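Local atomic coordinates of acyl-CoA dehydrogenase domain protein Tcur3483 (Thermomonospora curvata, PDB entry 6WY9), a protein that binds a flavin cofactor, here the reduced dihydroflavine-adenine dinucleotide, and probably oxidises CH-CH groups of its substrates as acyl-CoA dehydrogenases do. Residues V57-R63 / S179-D185; V65-L69 / L105-F109; V110-V115 / I140-I144; G355-P359 / E371-R375. All coordinates share one frame; numbering follows the deposited sequence. Where two conformers were deposited one is given.

Interaction 1: V57-R63 / S179-D185; sequences VGGERFR and SGANTAD. With FDA (dihydroflavine-adenine dinucleotide), chain C.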
# COMPACT_ATOMS: atom_id res chain seq x y z
N VAL A 57 -9.19 -31.25 -5.44
CA VAL A 57 -8.93 -32.42 -6.27
C VAL A 57 -8.28 -33.57 -5.49
O VAL A 57 -8.32 -34.72 -5.93
CB VAL A 57 -8.08 -32.01 -7.48
CG1 VAL A 57 -8.90 -31.17 -8.43
CG2 VAL A 57 -6.86 -31.23 -7.01
N GLY A 58 -7.69 -33.30 -4.35
CA GLY A 58 -7.06 -34.38 -3.62
C GLY A 58 -7.94 -35.12 -2.64
O GLY A 58 -7.44 -36.04 -1.98
N GLY A 59 -9.25 -34.75 -2.54
CA GLY A 59 -10.13 -35.29 -1.53
C GLY A 59 -10.77 -36.61 -1.93
O GLY A 59 -10.82 -36.98 -3.11
N GLU A 60 -11.29 -37.33 -0.93
CA GLU A 60 -11.69 -38.72 -1.15
C GLU A 60 -12.93 -38.80 -2.03
O GLU A 60 -12.99 -39.62 -2.96
CB GLU A 60 -11.94 -39.41 0.19
CG GLU A 60 -10.67 -39.87 0.88
CD GLU A 60 -10.96 -40.74 2.08
OE1 GLU A 60 -10.67 -41.95 2.03
OE2 GLU A 60 -11.51 -40.21 3.08
N ARG A 61 -13.92 -37.97 -1.75
CA ARG A 61 -15.20 -37.96 -2.44
C ARG A 61 -15.17 -37.15 -3.71
O ARG A 61 -16.22 -36.96 -4.35
CB ARG A 61 -16.29 -37.43 -1.51
CG ARG A 61 -16.58 -38.37 -0.36
CD ARG A 61 -17.93 -39.06 -0.51
NE ARG A 61 -19.02 -38.30 0.10
CZ ARG A 61 -19.28 -38.30 1.41
NH1 ARG A 61 -20.29 -37.58 1.89
NH2 ARG A 61 -18.53 -39.02 2.23
N PHE A 62 -14.00 -36.66 -4.11
CA PHE A 62 -13.93 -35.86 -5.32
C PHE A 62 -14.48 -36.62 -6.52
O PHE A 62 -15.39 -36.14 -7.20
CB PHE A 62 -12.49 -35.40 -5.53
CG PHE A 62 -12.26 -34.67 -6.82
CD1 PHE A 62 -12.97 -33.52 -7.11
CD2 PHE A 62 -11.30 -35.12 -7.72
CE1 PHE A 62 -12.74 -32.84 -8.30
CE2 PHE A 62 -11.07 -34.45 -8.91
CZ PHE A 62 -11.78 -33.32 -9.21
N ARG A 63 -13.97 -37.83 -6.78
CA ARG A 63 -14.39 -38.56 -7.98
C ARG A 63 -15.87 -38.88 -7.93
O ARG A 63 -16.54 -38.92 -8.97
CB ARG A 63 -13.59 -39.86 -8.14
CG ARG A 63 -12.10 -39.67 -8.24
CD ARG A 63 -11.75 -38.78 -9.40
NE ARG A 63 -12.36 -39.24 -10.65
CZ ARG A 63 -11.69 -39.88 -11.60
NH1 ARG A 63 -10.39 -40.14 -11.45
NH2 ARG A 63 -12.32 -40.25 -12.71
N SER A 179 -1.27 -31.45 -7.73
CA SER A 179 -2.60 -31.52 -7.13
C SER A 179 -3.46 -32.55 -7.84
O SER A 179 -3.54 -32.57 -9.07
CB SER A 179 -3.36 -30.18 -7.20
OG SER A 179 -2.53 -29.12 -6.82
N GLY A 180 -4.18 -33.33 -7.03
CA GLY A 180 -5.07 -34.36 -7.50
C GLY A 180 -4.38 -35.63 -7.99
O GLY A 180 -5.08 -36.54 -8.45
N ALA A 181 -3.05 -35.73 -7.93
CA ALA A 181 -2.43 -36.92 -8.52
C ALA A 181 -2.93 -38.19 -7.84
O ALA A 181 -2.96 -39.24 -8.47
CB ALA A 181 -0.91 -36.84 -8.46
N ASN A 182 -3.31 -38.11 -6.55
CA ASN A 182 -3.81 -39.26 -5.81
C ASN A 182 -5.21 -39.69 -6.25
O ASN A 182 -5.61 -40.83 -5.96
CB ASN A 182 -3.83 -38.95 -4.30
CG ASN A 182 -4.61 -37.65 -3.96
OD1 ASN A 182 -4.49 -36.64 -4.65
ND2 ASN A 182 -5.40 -37.69 -2.90
N THR A 183 -5.96 -38.81 -6.93
CA THR A 183 -7.32 -39.12 -7.36
C THR A 183 -7.49 -39.10 -8.87
O THR A 183 -8.57 -39.44 -9.34
CB THR A 183 -8.35 -38.14 -6.75
OG1 THR A 183 -8.10 -36.80 -7.21
CG2 THR A 183 -8.27 -38.15 -5.23
N ALA A 184 -6.47 -38.71 -9.62
CA ALA A 184 -6.54 -38.62 -11.07
C ALA A 184 -6.28 -39.99 -11.72
O ALA A 184 -5.69 -40.89 -11.12
CB ALA A 184 -5.52 -37.60 -11.59
N ASP A 185 -6.74 -40.11 -12.97
CA ASP A 185 -6.44 -41.25 -13.82
C ASP A 185 -5.25 -41.02 -14.74
O ASP A 185 -4.67 -42.01 -15.23
CB ASP A 185 -7.65 -41.59 -14.70
CG ASP A 185 -8.91 -41.74 -13.90
OD1 ASP A 185 -9.00 -42.65 -13.06
OD2 ASP A 185 -9.82 -40.91 -14.11
PA FDA C . 10.09 -20.63 -6.69
O1A FDA C . 11.14 -21.07 -5.73
O2A FDA C . 10.34 -20.75 -8.20
O5B FDA C . 9.87 -18.96 -6.49
C5B FDA C . 9.54 -18.74 -5.15
C4B FDA C . 9.25 -17.23 -5.01
O4B FDA C . 10.45 -16.53 -5.60
C3B FDA C . 8.12 -16.75 -5.93
O3B FDA C . 6.89 -16.81 -5.32
C2B FDA C . 8.49 -15.28 -6.10
O2B FDA C . 8.27 -14.46 -4.89
C1B FDA C . 10.03 -15.31 -6.29
N9A FDA C . 10.48 -15.30 -7.68
C8A FDA C . 10.67 -16.39 -8.55
N7A FDA C . 11.15 -16.02 -9.73
C5A FDA C . 11.29 -14.65 -9.64
C6A FDA C . 11.72 -13.71 -10.59
N6A FDA C . 12.12 -14.07 -11.82
N1A FDA C . 11.76 -12.39 -10.27
C2A FDA C . 11.33 -12.10 -9.00
N3A FDA C . 10.88 -12.89 -8.00
C4A FDA C . 10.89 -14.18 -8.36
N1 FDA C . 2.35 -27.31 -9.97
C2 FDA C . 2.08 -28.32 -10.92
O2 FDA C . 2.95 -28.65 -11.75
N3 FDA C . 0.82 -28.90 -10.85
C4 FDA C . -0.18 -28.56 -9.91
O4 FDA C . -1.25 -29.14 -9.93
C4X FDA C . 0.18 -27.51 -8.99
N5 FDA C . -0.75 -27.11 -8.03
C5X FDA C . -0.29 -26.52 -6.88
C6 FDA C . -1.03 -26.48 -5.77
C7 FDA C . -0.50 -25.88 -4.60
C7M FDA C . -1.31 -25.86 -3.44
C8 FDA C . 0.73 -25.32 -4.58
C8M FDA C . 1.28 -24.68 -3.36
C9 FDA C . 1.48 -25.33 -5.73
C9A FDA C . 0.98 -25.94 -6.88
N10 FDA C . 1.73 -25.96 -8.06
C10 FDA C . 1.39 -26.94 -9.01
C1' FDA C . 3.13 -25.45 -8.03
C2' FDA C . 3.22 -23.97 -8.50
O2' FDA C . 3.03 -23.88 -9.83
C3' FDA C . 4.68 -23.52 -8.04
O3' FDA C . 4.76 -23.42 -6.64
C4' FDA C . 5.08 -22.22 -8.72
O4' FDA C . 5.27 -22.50 -10.07
C5' FDA C . 6.32 -21.65 -7.99
O5' FDA C . 7.37 -22.56 -8.15
P FDA C . 8.17 -22.71 -6.73
O1P FDA C . 7.16 -23.12 -5.77
O2P FDA C . 9.37 -23.60 -7.00
O3P FDA C . 8.68 -21.21 -6.24
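Asp-185 OD2 is gripped by both terminal nitrogens of Arg-63, from NH1 at 2.8 Å and NH2 at 2.9 Å. This is an end-on salt bridge in which both N-H groups aim at one oxygen. NH2 meets the syn lone pair of OD2, whereas NH1 comes from above the carboxylate plane, because guanidinium and carboxylate are turned 72° apart. NH1 also donates to Thr-183 O, 2.9 Å away and in the guanidinium plane, so three bonds fix the rotation of the arginine head. Bends at chi2 and chi3 fold the Arg-63 chain back and lay its CD beside the same carbonyl. Further along, the end of the 3-10 segment offers two carbonyls to side chains of 179-185. Thr-183 OG1 donates to Val-57 O over a very short 2.5 Å, and Asn-182 ND2 donates to Gly-58 O at 2.8 Å. The amide of Asn-182 is carried there by CG standing between its backbone N and carbonyl carbon (chi1 54°). Val-57 CG2 rests 3.4 Å from Gly-180 N. Just before Gly-180, Ser-179 N donates to flavin O4 at 3.2 Å, so the segment packed on 57-63 also forms part of the cofactor pocket. Asp-185 OD2 also accepts from Val-141 N. The contact thus joins the start of helix 62-71, in the N-terminal helical domain, to the loop between strands 168-176 and 186-192 of the middle domain, with strand 227-239 packed against Ser-179, Ala-181 and Asn-182.

Interaction 2: V65-L69 / L105-F109; sequences VVKML and LPFPF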
# COMPACT_ATOMS: atom_id res chain seq x y z
N VAL A 65 -18.26 -36.99 -6.66
CA VAL A 65 -18.94 -35.81 -7.16
C VAL A 65 -18.78 -35.69 -8.67
O VAL A 65 -19.77 -35.56 -9.40
CB VAL A 65 -18.43 -34.54 -6.45
CG1 VAL A 65 -19.24 -33.31 -6.87
CG2 VAL A 65 -18.47 -34.72 -4.94
N VAL A 66 -17.53 -35.73 -9.15
CA VAL A 66 -17.27 -35.53 -10.58
C VAL A 66 -18.15 -36.45 -11.41
O VAL A 66 -18.80 -36.02 -12.37
CB VAL A 66 -15.78 -35.74 -10.91
CG1 VAL A 66 -15.55 -35.77 -12.43
CG2 VAL A 66 -14.90 -34.65 -10.26
N LYS A 67 -18.18 -37.74 -11.05
CA LYS A 67 -18.97 -38.70 -11.81
C LYS A 67 -20.45 -38.35 -11.77
O LYS A 67 -21.16 -38.49 -12.77
CB LYS A 67 -18.75 -40.12 -11.30
CG LYS A 67 -19.56 -41.16 -12.05
CD LYS A 67 -19.57 -40.83 -13.53
CE LYS A 67 -20.22 -41.91 -14.39
NZ LYS A 67 -20.70 -41.35 -15.72
N MET A 68 -20.94 -37.87 -10.62
CA MET A 68 -22.34 -37.43 -10.57
C MET A 68 -22.58 -36.26 -11.51
O MET A 68 -23.47 -36.31 -12.36
CB MET A 68 -22.73 -37.08 -9.13
CG MET A 68 -23.28 -38.27 -8.36
SD MET A 68 -24.05 -37.84 -6.80
CE MET A 68 -22.61 -37.46 -5.80
N LEU A 69 -21.79 -35.19 -11.36
CA LEU A 69 -21.91 -34.05 -12.27
C LEU A 69 -21.84 -34.47 -13.73
O LEU A 69 -22.60 -33.97 -14.57
CB LEU A 69 -20.81 -33.03 -11.99
CG LEU A 69 -20.80 -32.34 -10.64
CD1 LEU A 69 -19.43 -31.69 -10.46
CD2 LEU A 69 -21.95 -31.34 -10.55
N LEU A 105 -19.11 -27.57 -3.36
CA LEU A 105 -18.68 -28.77 -4.05
C LEU A 105 -17.43 -28.50 -4.87
O LEU A 105 -17.20 -27.37 -5.31
CB LEU A 105 -19.80 -29.30 -4.95
CG LEU A 105 -21.10 -29.67 -4.23
CD1 LEU A 105 -22.14 -30.25 -5.18
CD2 LEU A 105 -20.84 -30.62 -3.05
N PRO A 106 -16.59 -29.50 -5.03
CA PRO A 106 -15.44 -29.36 -5.92
C PRO A 106 -15.87 -29.63 -7.35
O PRO A 106 -16.72 -30.48 -7.60
CB PRO A 106 -14.47 -30.42 -5.41
CG PRO A 106 -15.38 -31.50 -4.92
CD PRO A 106 -16.56 -30.78 -4.29
N PHE A 107 -15.29 -28.88 -8.28
CA PHE A 107 -15.56 -29.01 -9.70
C PHE A 107 -14.25 -29.34 -10.42
O PHE A 107 -13.21 -28.80 -10.04
CB PHE A 107 -16.15 -27.72 -10.25
CG PHE A 107 -16.63 -27.81 -11.67
CD1 PHE A 107 -15.75 -27.63 -12.72
CD2 PHE A 107 -17.97 -28.01 -11.94
CE1 PHE A 107 -16.18 -27.70 -14.03
CE2 PHE A 107 -18.42 -28.09 -13.25
CZ PHE A 107 -17.53 -27.92 -14.30
N PRO A 108 -14.25 -30.22 -11.42
CA PRO A 108 -12.97 -30.59 -12.06
C PRO A 108 -12.51 -29.54 -13.06
O PRO A 108 -12.45 -29.79 -14.28
CB PRO A 108 -13.32 -31.93 -12.72
CG PRO A 108 -14.76 -31.78 -13.09
CD PRO A 108 -15.39 -30.99 -11.98
N PHE A 109 -12.21 -28.34 -12.56
CA PHE A 109 -11.83 -27.22 -13.43
C PHE A 109 -10.66 -27.62 -14.33
O PHE A 109 -10.71 -27.50 -15.56
CB PHE A 109 -11.41 -25.99 -12.59
CG PHE A 109 -12.54 -25.25 -11.92
CD1 PHE A 109 -13.28 -24.30 -12.62
CD2 PHE A 109 -12.82 -25.44 -10.58
CE1 PHE A 109 -14.31 -23.60 -11.98
CE2 PHE A 109 -13.84 -24.73 -9.94
CZ PHE A 109 -14.58 -23.82 -10.64
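The two methyls of Val-66 meet the Pro-108 ring: CG2 of the valine lies 4.0 Å from Pro-108 CB, and its CG1 also approaches the ring at CG. One helical turn on, Leu-69 sends CD1 into the angle between Phe-107 and Pro-108, 4.2 Å from Phe-107 CD2 and 4.4 Å from Pro-108 CD. Val-65 covers the earlier part of the loop, with CG2 4.4 Å from Pro-106 CD and CG1 near Leu-105 CB. CG1 stands opposite the backbone N across the CA-CB bond (chi1 -175°), which brings it 3.9 Å from Pro-106 O. That carbonyl is buried among methyl groups and has no hydrogen-bonding partner in the model. No hydrogen bond crosses the contact; it is held by apolar packing at ordinary van der Waals distances.

The loop's own shape sets these groups in place. Pro-108 is the centre of an inverse gamma turn and the N-cap of the following helix, and its CD lies 3.4 Å above one face of the Phe-107 ring, offset toward the rim. Beyond that pair, Phe-97 meets Phe-107 edge-to-face, and Leu-75 touches Leu-69, Phe-107 and Pro-108. Phe-62, earlier in the same helix as the valines, packs on both prolines. Tyr-39 and Phe-40 of helix 26-41 close around Leu-69, and Phe-40 also meets Leu-105. The contact is therefore core packing of the N-terminal helical domain, seating helix 62-71 against the connection from helix 90-103 to helix 109-122.

Interaction 3: V110-V115 / I140-I144; sequences VTVNTV and IVFAI. With FDA (dihydroflavine-adenine dinucleotide), chain C.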
# COMPACT_ATOMS: atom_id res chain seq x y z
N VAL A 110 -9.57 -28.07 -13.71
CA VAL A 110 -8.36 -28.36 -14.47
C VAL A 110 -8.66 -29.35 -15.59
O VAL A 110 -8.16 -29.20 -16.71
CB VAL A 110 -7.25 -28.87 -13.53
CG1 VAL A 110 -6.11 -29.41 -14.32
CG2 VAL A 110 -6.75 -27.75 -12.68
N THR A 111 -9.45 -30.38 -15.31
CA THR A 111 -9.64 -31.41 -16.31
C THR A 111 -10.58 -30.95 -17.41
O THR A 111 -10.32 -31.17 -18.60
CB THR A 111 -10.15 -32.69 -15.66
OG1 THR A 111 -9.16 -33.17 -14.73
CG2 THR A 111 -10.40 -33.78 -16.73
N VAL A 112 -11.66 -30.27 -17.03
CA VAL A 112 -12.71 -29.90 -17.96
C VAL A 112 -12.40 -28.60 -18.67
O VAL A 112 -12.67 -28.47 -19.87
CB VAL A 112 -14.05 -29.84 -17.22
CG1 VAL A 112 -15.10 -29.06 -18.04
CG2 VAL A 112 -14.53 -31.26 -17.00
N ASN A 113 -11.78 -27.64 -17.99
CA ASN A 113 -11.58 -26.31 -18.54
C ASN A 113 -10.16 -26.02 -18.94
O ASN A 113 -9.89 -24.94 -19.48
CB ASN A 113 -12.05 -25.28 -17.54
CG ASN A 113 -13.53 -25.19 -17.52
OD1 ASN A 113 -14.21 -26.02 -16.91
ND2 ASN A 113 -14.06 -24.20 -18.22
N THR A 114 -9.26 -26.91 -18.69
CA THR A 114 -7.86 -26.66 -18.97
C THR A 114 -7.26 -27.71 -19.89
O THR A 114 -6.56 -27.36 -20.85
CB THR A 114 -7.16 -26.60 -17.59
OG1 THR A 114 -7.49 -25.34 -16.97
CG2 THR A 114 -5.74 -26.75 -17.69
N VAL A 115 -7.54 -28.97 -19.64
CA VAL A 115 -6.95 -30.04 -20.44
C VAL A 115 -7.80 -30.34 -21.66
O VAL A 115 -7.28 -30.47 -22.78
CB VAL A 115 -6.74 -31.28 -19.54
CG1 VAL A 115 -6.35 -32.49 -20.37
CG2 VAL A 115 -5.67 -30.99 -18.47
N ILE A 140 -12.97 -39.51 -16.45
CA ILE A 140 -11.53 -39.31 -16.55
C ILE A 140 -11.18 -37.99 -15.88
O ILE A 140 -11.73 -36.94 -16.25
CB ILE A 140 -11.04 -39.29 -18.00
CG1 ILE A 140 -11.28 -40.64 -18.67
CG2 ILE A 140 -9.55 -38.93 -18.03
CD1 ILE A 140 -11.20 -40.55 -20.17
N VAL A 141 -10.26 -38.03 -14.93
CA VAL A 141 -9.74 -36.83 -14.30
C VAL A 141 -8.23 -36.78 -14.52
O VAL A 141 -7.56 -37.82 -14.51
CB VAL A 141 -10.09 -36.75 -12.80
CG1 VAL A 141 -9.23 -35.69 -12.07
CG2 VAL A 141 -11.59 -36.44 -12.62
N PHE A 142 -7.71 -35.57 -14.75
CA PHE A 142 -6.31 -35.31 -15.05
C PHE A 142 -5.68 -34.53 -13.91
O PHE A 142 -6.36 -33.76 -13.23
CB PHE A 142 -6.13 -34.48 -16.32
CG PHE A 142 -6.04 -35.31 -17.60
CD1 PHE A 142 -7.18 -35.81 -18.19
CD2 PHE A 142 -4.81 -35.55 -18.22
CE1 PHE A 142 -7.11 -36.57 -19.37
CE2 PHE A 142 -4.72 -36.30 -19.40
CZ PHE A 142 -5.89 -36.81 -19.97
N ALA A 143 -4.38 -34.70 -13.75
CA ALA A 143 -3.60 -33.84 -12.86
C ALA A 143 -2.45 -33.23 -13.67
O ALA A 143 -1.99 -33.82 -14.65
CB ALA A 143 -3.12 -34.63 -11.62
N ILE A 144 -2.02 -32.02 -13.29
CA ILE A 144 -1.01 -31.28 -14.04
C ILE A 144 0.37 -31.59 -13.47
O ILE A 144 0.66 -31.28 -12.30
CB ILE A 144 -1.25 -29.76 -14.02
CG1 ILE A 144 -2.60 -29.36 -14.61
CG2 ILE A 144 -0.12 -29.09 -14.84
CD1 ILE A 144 -2.77 -29.79 -16.07
PA FDA C . 10.09 -20.63 -6.69
O1A FDA C . 11.14 -21.07 -5.73
O2A FDA C . 10.34 -20.75 -8.20
O5B FDA C . 9.87 -18.96 -6.49
C5B FDA C . 9.54 -18.74 -5.15
C4B FDA C . 9.25 -17.23 -5.01
O4B FDA C . 10.45 -16.53 -5.60
C3B FDA C . 8.12 -16.75 -5.93
O3B FDA C . 6.89 -16.81 -5.32
C2B FDA C . 8.49 -15.28 -6.10
O2B FDA C . 8.27 -14.46 -4.89
C1B FDA C . 10.03 -15.31 -6.29
N9A FDA C . 10.48 -15.30 -7.68
C8A FDA C . 10.67 -16.39 -8.55
N7A FDA C . 11.15 -16.02 -9.73
C5A FDA C . 11.29 -14.65 -9.64
C6A FDA C . 11.72 -13.71 -10.59
N6A FDA C . 12.12 -14.07 -11.82
N1A FDA C . 11.76 -12.39 -10.27
C2A FDA C . 11.33 -12.10 -9.00
N3A FDA C . 10.88 -12.89 -8.00
C4A FDA C . 10.89 -14.18 -8.36
N1 FDA C . 2.35 -27.31 -9.97
C2 FDA C . 2.08 -28.32 -10.92
O2 FDA C . 2.95 -28.65 -11.75
N3 FDA C . 0.82 -28.90 -10.85
C4 FDA C . -0.18 -28.56 -9.91
O4 FDA C . -1.25 -29.14 -9.93
C4X FDA C . 0.18 -27.51 -8.99
N5 FDA C . -0.75 -27.11 -8.03
C5X FDA C . -0.29 -26.52 -6.88
C6 FDA C . -1.03 -26.48 -5.77
C7 FDA C . -0.50 -25.88 -4.60
C7M FDA C . -1.31 -25.86 -3.44
C8 FDA C . 0.73 -25.32 -4.58
C8M FDA C . 1.28 -24.68 -3.36
C9 FDA C . 1.48 -25.33 -5.73
C9A FDA C . 0.98 -25.94 -6.88
N10 FDA C . 1.73 -25.96 -8.06
C10 FDA C . 1.39 -26.94 -9.01
C1' FDA C . 3.13 -25.45 -8.03
C2' FDA C . 3.22 -23.97 -8.50
O2' FDA C . 3.03 -23.88 -9.83
C3' FDA C . 4.68 -23.52 -8.04
O3' FDA C . 4.76 -23.42 -6.64
C4' FDA C . 5.08 -22.22 -8.72
O4' FDA C . 5.27 -22.50 -10.07
C5' FDA C . 6.32 -21.65 -7.99
O5' FDA C . 7.37 -22.56 -8.15
P FDA C . 8.17 -22.71 -6.73
O1P FDA C . 7.16 -23.12 -5.77
O2P FDA C . 9.37 -23.60 -7.00
O3P FDA C . 8.68 -21.21 -6.24
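Helix 109-122, which has a wider pi-type turn at 110-115, lies over strand 142-145 with segment axes 8.3 Å apart and inclined at 63°. In this acyl-CoA dehydrogenase fold the contact joins the N-terminal helical domain to the edge strand of a middle-domain sheet. Thr-111 sits over the point of closest backbone approach: its OG1 accepts from Phe-142 N at 2.8 Å in a nearly straight bond (169°). Its methyl, CG2, turns to Ile-140 O and to the edge of the Phe-142 ring. Val-115 CG1 lies over one face of that ring, 3.9 Å from its centroid and 9° off the normal, a CH-pi contact. The other branch, CG2, meets Ile-144 CD1 at 4.0 Å, the two side chains sliding past each other in opposite directions. Val-110 CG1 presses on Ile-144 CG1 at 3.5 Å, so two helix residues cover the isoleucine. Strand 186-192 pairs alongside, with Trp-188 touching Val-115 and Ile-144. Ile-144, thus packed, presents its backbone carbonyl to the cofactor: flavin N3 donates to Ile-144 O at 2.8 Å.

Interaction 4: G355-P359 / E371-R375; sequences GRIRP and EQLSR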
# COMPACT_ATOMS: atom_id res chain seq x y z
N GLY A 355 -12.97 -13.91 13.74
CA GLY A 355 -12.11 -14.01 12.57
C GLY A 355 -11.01 -15.07 12.69
O GLY A 355 -10.49 -15.54 11.67
N ARG A 356 -10.66 -15.46 13.92
CA ARG A 356 -9.57 -16.39 14.13
C ARG A 356 -10.03 -17.81 14.38
O ARG A 356 -9.20 -18.68 14.69
CB ARG A 356 -8.70 -15.91 15.30
CG ARG A 356 -9.31 -16.22 16.70
CD ARG A 356 -8.44 -15.54 17.77
NE ARG A 356 -8.60 -14.08 17.64
CZ ARG A 356 -8.61 -13.23 18.66
NH1 ARG A 356 -8.41 -13.67 19.91
NH2 ARG A 356 -8.81 -11.93 18.43
N ILE A 357 -11.31 -18.11 14.24
CA ILE A 357 -11.81 -19.43 14.61
C ILE A 357 -11.86 -20.29 13.35
O ILE A 357 -12.42 -19.88 12.33
CB ILE A 357 -13.18 -19.34 15.30
CG1 ILE A 357 -13.10 -18.42 16.54
CG2 ILE A 357 -13.70 -20.75 15.64
CD1 ILE A 357 -14.42 -18.40 17.40
N ARG A 358 -11.21 -21.46 13.41
CA ARG A 358 -11.14 -22.40 12.30
C ARG A 358 -12.51 -23.04 12.02
O ARG A 358 -13.37 -23.13 12.90
CB ARG A 358 -10.09 -23.49 12.59
CG ARG A 358 -8.61 -23.01 12.43
CD ARG A 358 -7.56 -23.99 12.97
NE ARG A 358 -6.24 -23.44 12.68
CZ ARG A 358 -5.49 -23.79 11.64
NH1 ARG A 358 -5.90 -24.76 10.82
NH2 ARG A 358 -4.30 -23.20 11.44
N PRO A 359 -12.73 -23.51 10.78
CA PRO A 359 -13.95 -24.27 10.45
C PRO A 359 -14.15 -25.38 11.46
O PRO A 359 -13.19 -26.03 11.88
CB PRO A 359 -13.66 -24.84 9.05
CG PRO A 359 -12.60 -23.85 8.47
CD PRO A 359 -11.75 -23.49 9.66
N GLU A 371 -11.59 -17.62 7.34
CA GLU A 371 -10.38 -18.06 8.04
C GLU A 371 -9.62 -19.09 7.19
O GLU A 371 -8.40 -18.97 7.00
CB GLU A 371 -10.75 -18.61 9.41
CG GLU A 371 -9.56 -18.77 10.37
CD GLU A 371 -8.71 -19.98 10.06
OE1 GLU A 371 -9.26 -21.01 9.60
OE2 GLU A 371 -7.47 -19.90 10.31
N GLN A 372 -10.30 -20.13 6.68
CA GLN A 372 -9.57 -21.12 5.90
C GLN A 372 -9.07 -20.57 4.56
O GLN A 372 -7.93 -20.85 4.15
CB GLN A 372 -10.42 -22.38 5.69
CG GLN A 372 -9.70 -23.38 4.78
CD GLN A 372 -10.35 -24.74 4.81
OE1 GLN A 372 -11.56 -24.83 4.95
NE2 GLN A 372 -9.55 -25.80 4.69
N LEU A 373 -9.86 -19.71 3.90
CA LEU A 373 -9.44 -19.14 2.61
C LEU A 373 -8.25 -18.22 2.77
O LEU A 373 -7.42 -18.13 1.86
CB LEU A 373 -10.61 -18.37 1.95
CG LEU A 373 -11.65 -19.29 1.26
CD1 LEU A 373 -12.92 -18.53 0.89
CD2 LEU A 373 -11.05 -20.00 0.02
N SER A 374 -8.14 -17.51 3.90
CA SER A 374 -6.93 -16.74 4.18
C SER A 374 -5.68 -17.61 4.18
O SER A 374 -4.60 -17.14 3.82
CB SER A 374 -7.01 -16.07 5.56
OG SER A 374 -8.02 -15.08 5.57
N ARG A 375 -5.80 -18.86 4.63
CA ARG A 375 -4.63 -19.73 4.63
C ARG A 375 -4.36 -20.35 3.27
O ARG A 375 -3.33 -21.00 3.10
CB ARG A 375 -4.79 -20.85 5.68
CG ARG A 375 -4.97 -20.33 7.11
CD ARG A 375 -5.09 -21.49 8.06
NE ARG A 375 -6.49 -21.86 8.34
CZ ARG A 375 -7.04 -23.04 8.04
NH1 ARG A 375 -6.35 -23.99 7.38
NH2 ARG A 375 -8.32 -23.24 8.38
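The guanidinium groups of Arg-358 and Arg-375 lie stacked, centres 4.0 Å apart and planes 27° from parallel. Arg-358 NH1 stands over the centre of the Arg-375 group, 3.5 Å from its CZ, while Arg-375 NE lies over the rim of the Arg-358 group. Glu-371 OE2 also lies over a face of the Arg-358 group, well out of its plane, so the charges are near but no N-H points at the oxygen. At the in-plane edge of Arg-375 are Pro-359 CD and the carboxylate of Glu-371. That acid and Arg-375, one turn apart on the same helix, form a side-on salt bridge: NH2 to OE1 at 2.7 Å using the syn lone pair, and NE to OE2 at 2.9 Å, the latter tilted out of the carboxylate plane. This pairing holds the arginine flat and would ease the closeness of two positive charges. Arg-358 CG packs on Glu-371 OE1 at 3.5 Å, and its NE and NH2 are bonded to backbone of a chain of another protein in the four-chain assembly. An extended chain from CG to NE carries the Arg-358 head out over its partner. The aliphatic part of Glu-371 nestles against the backbone, CG lying 3.6 Å from Gly-355 O. Pro-359 CG meets Gln-372 OE1 at 3.8 Å. Gln-372 NE2 donates to Gly-224 O and Glu-54, and Arg-375 NH1 to Val-223 O. The contact sets the loop after helix 326-350 against helix 369-380 in the C-terminal helical domain, at the interface with that other protein, while helix 263-286 packs on Leu-373.

How the interactions relate
Interactions 1, 2 and 3 form one cluster, their centres about 11 Å apart, while interaction 4 lies off to one end, its centre about 23 to 28 Å from theirs. Along the chain, interactions 2 and 3 follow one another inside the loop closed by interaction 1, and interaction 4 comes after all three. Interactions 1 and 2 share helix 62-71 and touch each other. Interactions 1 and 3 meet where Asp-185 N approaches Val-141 O, and both touch the flavin. Interactions 1 and 3 join the N-terminal helices to the middle domain beside the cofactor, and interaction 2 packs within those helices; interaction 4, in the C-terminal domain, belongs to the contact between chains.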